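Local coordinates for iron-regulated outer membrane protein (PDB 4B7O) that transports iron across the meningococcal outer membrane as a TonB-dependent transporter, probably taking it up in siderophore-bound form, at residues G317-N329 against N367-Y380. Numbering follows the deposited sequence.
Sequences GKDLGFVEKLDAN and NFDSRLAEQTLLKY
E324 reaches R371 with a fully extended side chain, CG anti to the backbone N (chi1 178°). E324 OE1 stands over the face of the R371 guanidinium group, 3.3 Å from R371 NE, and the two charged planes are nearly perpendicular, 81° apart. No N-H points at the oxygen, so this salt bridge is held by charge alone. Glutamate is long enough to carry its carboxylate across to the neighbouring strand, and the arginine chain, bent at chi2 and chi3, lays its flat group beneath it.

At E324 and K325 the strand makes a classic beta bulge, two residues set against the single D369, whose O accepts from E324 N at 2.6 Å and from K325 N at 3.2 Å. The short acid of D369 meets K379 on the next strand in a hydrogen-bonded salt bridge. These are neighbouring antiparallel strands of the TonB-dependent receptor barrel, near their tight, probably periplasmic turns; in the type II' turn from L320 to V323, G321 takes the positive phi that suits glycine.

Further along, N367 adds side-chain bonds to its backbone pair with D327: N367 ND2 donates to D327 OD1 at 2.7 Å and, at 3.2 Å, to D327 O, which N367 N approaches from the opposite face of the carbonyl plane. Asparagine suits this place because its OD1 can also accept, here from Y448 OH. On the other side of the sheet, branched L326 sets CD1 on the flat F368 ring beside it, a CH-pi contact 3.7 Å from the centroid.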
# COMPACT_ATOMS: atom_id res chain seq x y z
N GLY A 317 -11.93 -19.88 -13.94
CA GLY A 317 -13.01 -20.71 -14.55
C GLY A 317 -14.47 -20.54 -14.11
O GLY A 317 -14.75 -20.41 -12.91
N LYS A 318 -15.38 -20.53 -15.09
CA LYS A 318 -16.84 -20.53 -14.86
C LYS A 318 -17.52 -21.84 -15.23
O LYS A 318 -17.11 -22.49 -16.18
CB LYS A 318 -17.53 -19.45 -15.69
CG LYS A 318 -16.59 -18.48 -16.37
CD LYS A 318 -16.97 -18.37 -17.85
CE LYS A 318 -18.21 -17.54 -18.16
NZ LYS A 318 -17.84 -16.09 -17.97
N ASP A 319 -18.58 -22.21 -14.49
CA ASP A 319 -19.57 -23.20 -14.96
C ASP A 319 -18.99 -24.55 -14.89
O ASP A 319 -19.09 -25.32 -15.83
CB ASP A 319 -20.00 -22.94 -16.41
CG ASP A 319 -20.79 -21.67 -16.55
OD1 ASP A 319 -21.42 -21.27 -15.54
OD2 ASP A 319 -20.80 -21.06 -17.65
N LEU A 320 -18.37 -24.83 -13.76
CA LEU A 320 -17.62 -26.04 -13.55
C LEU A 320 -18.48 -27.03 -12.75
O LEU A 320 -18.07 -27.56 -11.68
CB LEU A 320 -16.36 -25.68 -12.78
CG LEU A 320 -15.20 -26.67 -12.84
CD1 LEU A 320 -14.01 -26.02 -13.55
CD2 LEU A 320 -14.88 -27.15 -11.42
N GLY A 321 -19.68 -27.30 -13.28
CA GLY A 321 -20.62 -28.16 -12.57
C GLY A 321 -21.14 -27.42 -11.35
O GLY A 321 -21.70 -26.34 -11.47
N PHE A 322 -20.90 -27.98 -10.17
CA PHE A 322 -21.45 -27.36 -8.95
C PHE A 322 -20.75 -26.03 -8.49
O PHE A 322 -21.21 -25.31 -7.56
CB PHE A 322 -21.60 -28.41 -7.83
CG PHE A 322 -20.34 -28.70 -7.05
CD1 PHE A 322 -19.88 -27.81 -6.06
CD2 PHE A 322 -19.62 -29.91 -7.26
CE1 PHE A 322 -18.73 -28.09 -5.31
CE2 PHE A 322 -18.46 -30.19 -6.52
CZ PHE A 322 -18.02 -29.28 -5.54
N VAL A 323 -19.64 -25.72 -9.15
CA VAL A 323 -18.90 -24.51 -8.92
C VAL A 323 -19.20 -23.53 -10.07
O VAL A 323 -18.93 -23.82 -11.25
CB VAL A 323 -17.41 -24.82 -8.74
CG1 VAL A 323 -16.55 -23.57 -8.92
CG2 VAL A 323 -17.16 -25.53 -7.39
N GLU A 324 -19.81 -22.40 -9.71
CA GLU A 324 -20.21 -21.37 -10.65
C GLU A 324 -18.98 -20.58 -11.12
O GLU A 324 -18.84 -20.24 -12.31
CB GLU A 324 -21.21 -20.39 -9.99
CG GLU A 324 -21.64 -19.24 -10.92
CD GLU A 324 -22.82 -18.43 -10.40
OE1 GLU A 324 -23.39 -18.80 -9.34
OE2 GLU A 324 -23.17 -17.42 -11.06
N LYS A 325 -18.10 -20.27 -10.17
CA LYS A 325 -16.89 -19.51 -10.44
C LYS A 325 -15.76 -19.84 -9.46
O LYS A 325 -15.96 -19.90 -8.23
CB LYS A 325 -17.18 -18.02 -10.42
CG LYS A 325 -15.95 -17.19 -10.70
CD LYS A 325 -16.32 -15.96 -11.51
CE LYS A 325 -15.22 -14.91 -11.36
NZ LYS A 325 -15.27 -13.99 -12.53
N LEU A 326 -14.57 -20.06 -10.03
CA LEU A 326 -13.37 -20.29 -9.25
C LEU A 326 -12.37 -19.29 -9.76
O LEU A 326 -12.19 -19.12 -10.98
CB LEU A 326 -12.86 -21.75 -9.42
CG LEU A 326 -11.48 -22.19 -8.82
CD1 LEU A 326 -11.28 -21.87 -7.33
CD2 LEU A 326 -11.18 -23.67 -9.07
N ASP A 327 -11.75 -18.57 -8.84
CA ASP A 327 -10.55 -17.87 -9.21
C ASP A 327 -9.40 -18.32 -8.27
O ASP A 327 -9.56 -18.36 -7.04
CB ASP A 327 -10.78 -16.36 -9.31
CG ASP A 327 -10.28 -15.59 -8.07
OD1 ASP A 327 -10.34 -16.13 -6.94
OD2 ASP A 327 -9.84 -14.43 -8.22
N ALA A 328 -8.26 -18.71 -8.85
CA ALA A 328 -7.09 -19.07 -8.04
C ALA A 328 -5.90 -18.33 -8.50
O ALA A 328 -5.74 -18.05 -9.67
CB ALA A 328 -6.80 -20.53 -8.19
N ASN A 329 -5.01 -18.03 -7.59
CA ASN A 329 -3.71 -17.63 -8.05
C ASN A 329 -2.55 -18.30 -7.30
O ASN A 329 -2.74 -18.84 -6.18
CB ASN A 329 -3.61 -16.12 -8.10
CG ASN A 329 -3.44 -15.50 -6.75
OD1 ASN A 329 -4.11 -15.89 -5.76
ND2 ASN A 329 -2.53 -14.50 -6.66
N ASN A 367 -10.47 -19.46 -4.56
CA ASN A 367 -11.76 -18.92 -4.18
C ASN A 367 -12.86 -19.56 -5.03
O ASN A 367 -12.85 -19.40 -6.25
CB ASN A 367 -11.72 -17.39 -4.33
CG ASN A 367 -10.47 -16.78 -3.64
OD1 ASN A 367 -10.44 -16.56 -2.40
ND2 ASN A 367 -9.42 -16.52 -4.44
N PHE A 368 -13.76 -20.30 -4.38
CA PHE A 368 -14.94 -20.91 -5.03
C PHE A 368 -16.29 -20.22 -4.76
O PHE A 368 -16.58 -19.82 -3.61
CB PHE A 368 -15.12 -22.33 -4.51
CG PHE A 368 -13.95 -23.21 -4.70
CD1 PHE A 368 -13.80 -23.96 -5.88
CD2 PHE A 368 -12.99 -23.34 -3.67
CE1 PHE A 368 -12.71 -24.82 -6.03
CE2 PHE A 368 -11.89 -24.20 -3.83
CZ PHE A 368 -11.77 -24.94 -5.01
N ASP A 369 -17.11 -20.17 -5.82
CA ASP A 369 -18.53 -19.79 -5.78
C ASP A 369 -19.50 -20.87 -6.27
O ASP A 369 -19.49 -21.24 -7.46
CB ASP A 369 -18.77 -18.60 -6.67
CG ASP A 369 -18.00 -17.39 -6.25
OD1 ASP A 369 -17.62 -17.31 -5.06
OD2 ASP A 369 -17.80 -16.50 -7.10
N SER A 370 -20.36 -21.34 -5.37
CA SER A 370 -21.54 -22.14 -5.75
C SER A 370 -22.89 -21.43 -5.41
O SER A 370 -23.15 -21.03 -4.24
CB SER A 370 -21.53 -23.54 -5.12
OG SER A 370 -20.35 -23.79 -4.41
N ARG A 371 -23.69 -21.26 -6.46
CA ARG A 371 -25.07 -20.82 -6.41
C ARG A 371 -25.96 -21.82 -5.63
O ARG A 371 -25.96 -23.01 -5.90
CB ARG A 371 -25.56 -20.70 -7.85
CG ARG A 371 -26.98 -20.24 -7.96
CD ARG A 371 -27.09 -19.03 -8.86
NE ARG A 371 -26.37 -17.89 -8.31
CZ ARG A 371 -26.01 -16.81 -8.99
NH1 ARG A 371 -26.31 -16.70 -10.29
NH2 ARG A 371 -25.33 -15.83 -8.38
N LEU A 372 -26.70 -21.32 -4.67
CA LEU A 372 -27.60 -22.14 -3.91
C LEU A 372 -29.03 -21.94 -4.33
O LEU A 372 -29.84 -22.85 -4.23
CB LEU A 372 -27.44 -21.85 -2.45
CG LEU A 372 -26.39 -22.76 -1.82
CD1 LEU A 372 -25.31 -23.21 -2.80
CD2 LEU A 372 -25.83 -22.07 -0.59
N ALA A 373 -29.37 -20.74 -4.79
CA ALA A 373 -30.72 -20.46 -5.25
C ALA A 373 -30.52 -19.29 -6.17
O ALA A 373 -29.40 -18.79 -6.29
CB ALA A 373 -31.64 -20.09 -4.09
N GLU A 374 -31.59 -18.82 -6.82
CA GLU A 374 -31.44 -17.89 -7.94
C GLU A 374 -30.67 -16.60 -7.59
O GLU A 374 -30.14 -15.89 -8.48
CB GLU A 374 -32.82 -17.58 -8.51
CG GLU A 374 -32.81 -16.98 -9.92
CD GLU A 374 -33.88 -15.89 -10.08
OE1 GLU A 374 -35.07 -16.26 -10.06
OE2 GLU A 374 -33.53 -14.68 -10.19
N GLN A 375 -30.59 -16.30 -6.29
CA GLN A 375 -29.99 -15.04 -5.80
C GLN A 375 -29.42 -15.24 -4.41
O GLN A 375 -29.51 -14.35 -3.55
CB GLN A 375 -31.04 -13.91 -5.83
CG GLN A 375 -31.00 -13.12 -7.13
CD GLN A 375 -32.10 -12.09 -7.23
OE1 GLN A 375 -31.87 -10.93 -7.60
NE2 GLN A 375 -33.31 -12.49 -6.88
N THR A 376 -28.89 -16.42 -4.18
CA THR A 376 -28.06 -16.67 -3.01
C THR A 376 -26.77 -17.41 -3.45
O THR A 376 -26.82 -18.51 -4.03
CB THR A 376 -28.87 -17.32 -1.86
OG1 THR A 376 -28.08 -18.23 -1.12
CG2 THR A 376 -30.08 -18.02 -2.36
N LEU A 377 -25.62 -16.77 -3.22
CA LEU A 377 -24.33 -17.30 -3.65
C LEU A 377 -23.62 -17.72 -2.39
O LEU A 377 -23.78 -17.08 -1.34
CB LEU A 377 -23.54 -16.21 -4.39
CG LEU A 377 -22.22 -16.58 -5.09
CD1 LEU A 377 -22.45 -17.51 -6.30
CD2 LEU A 377 -21.45 -15.34 -5.53
N LEU A 378 -22.87 -18.81 -2.47
CA LEU A 378 -22.07 -19.29 -1.36
C LEU A 378 -20.61 -19.17 -1.80
O LEU A 378 -20.27 -19.58 -2.93
CB LEU A 378 -22.40 -20.76 -1.10
CG LEU A 378 -21.83 -21.40 0.18
CD1 LEU A 378 -21.95 -20.52 1.43
CD2 LEU A 378 -22.51 -22.73 0.47
N LYS A 379 -19.75 -18.60 -0.97
CA LYS A 379 -18.32 -18.50 -1.34
C LYS A 379 -17.51 -19.22 -0.32
O LYS A 379 -17.80 -19.13 0.88
CB LYS A 379 -17.82 -17.05 -1.36
CG LYS A 379 -18.32 -16.15 -2.48
CD LYS A 379 -18.08 -14.71 -2.08
CE LYS A 379 -17.01 -14.00 -2.89
NZ LYS A 379 -17.33 -14.16 -4.34
N TYR A 380 -16.48 -19.94 -0.79
CA TYR A 380 -15.57 -20.59 0.14
C TYR A 380 -14.23 -20.69 -0.58
O TYR A 380 -14.16 -20.73 -1.83
CB TYR A 380 -16.12 -21.97 0.57
CG TYR A 380 -16.58 -22.76 -0.64
CD1 TYR A 380 -17.73 -22.42 -1.29
CD2 TYR A 380 -15.80 -23.82 -1.20
CE1 TYR A 380 -18.18 -23.09 -2.42
CE2 TYR A 380 -16.22 -24.50 -2.35
CZ TYR A 380 -17.42 -24.13 -2.95
OH TYR A 380 -17.89 -24.72 -4.11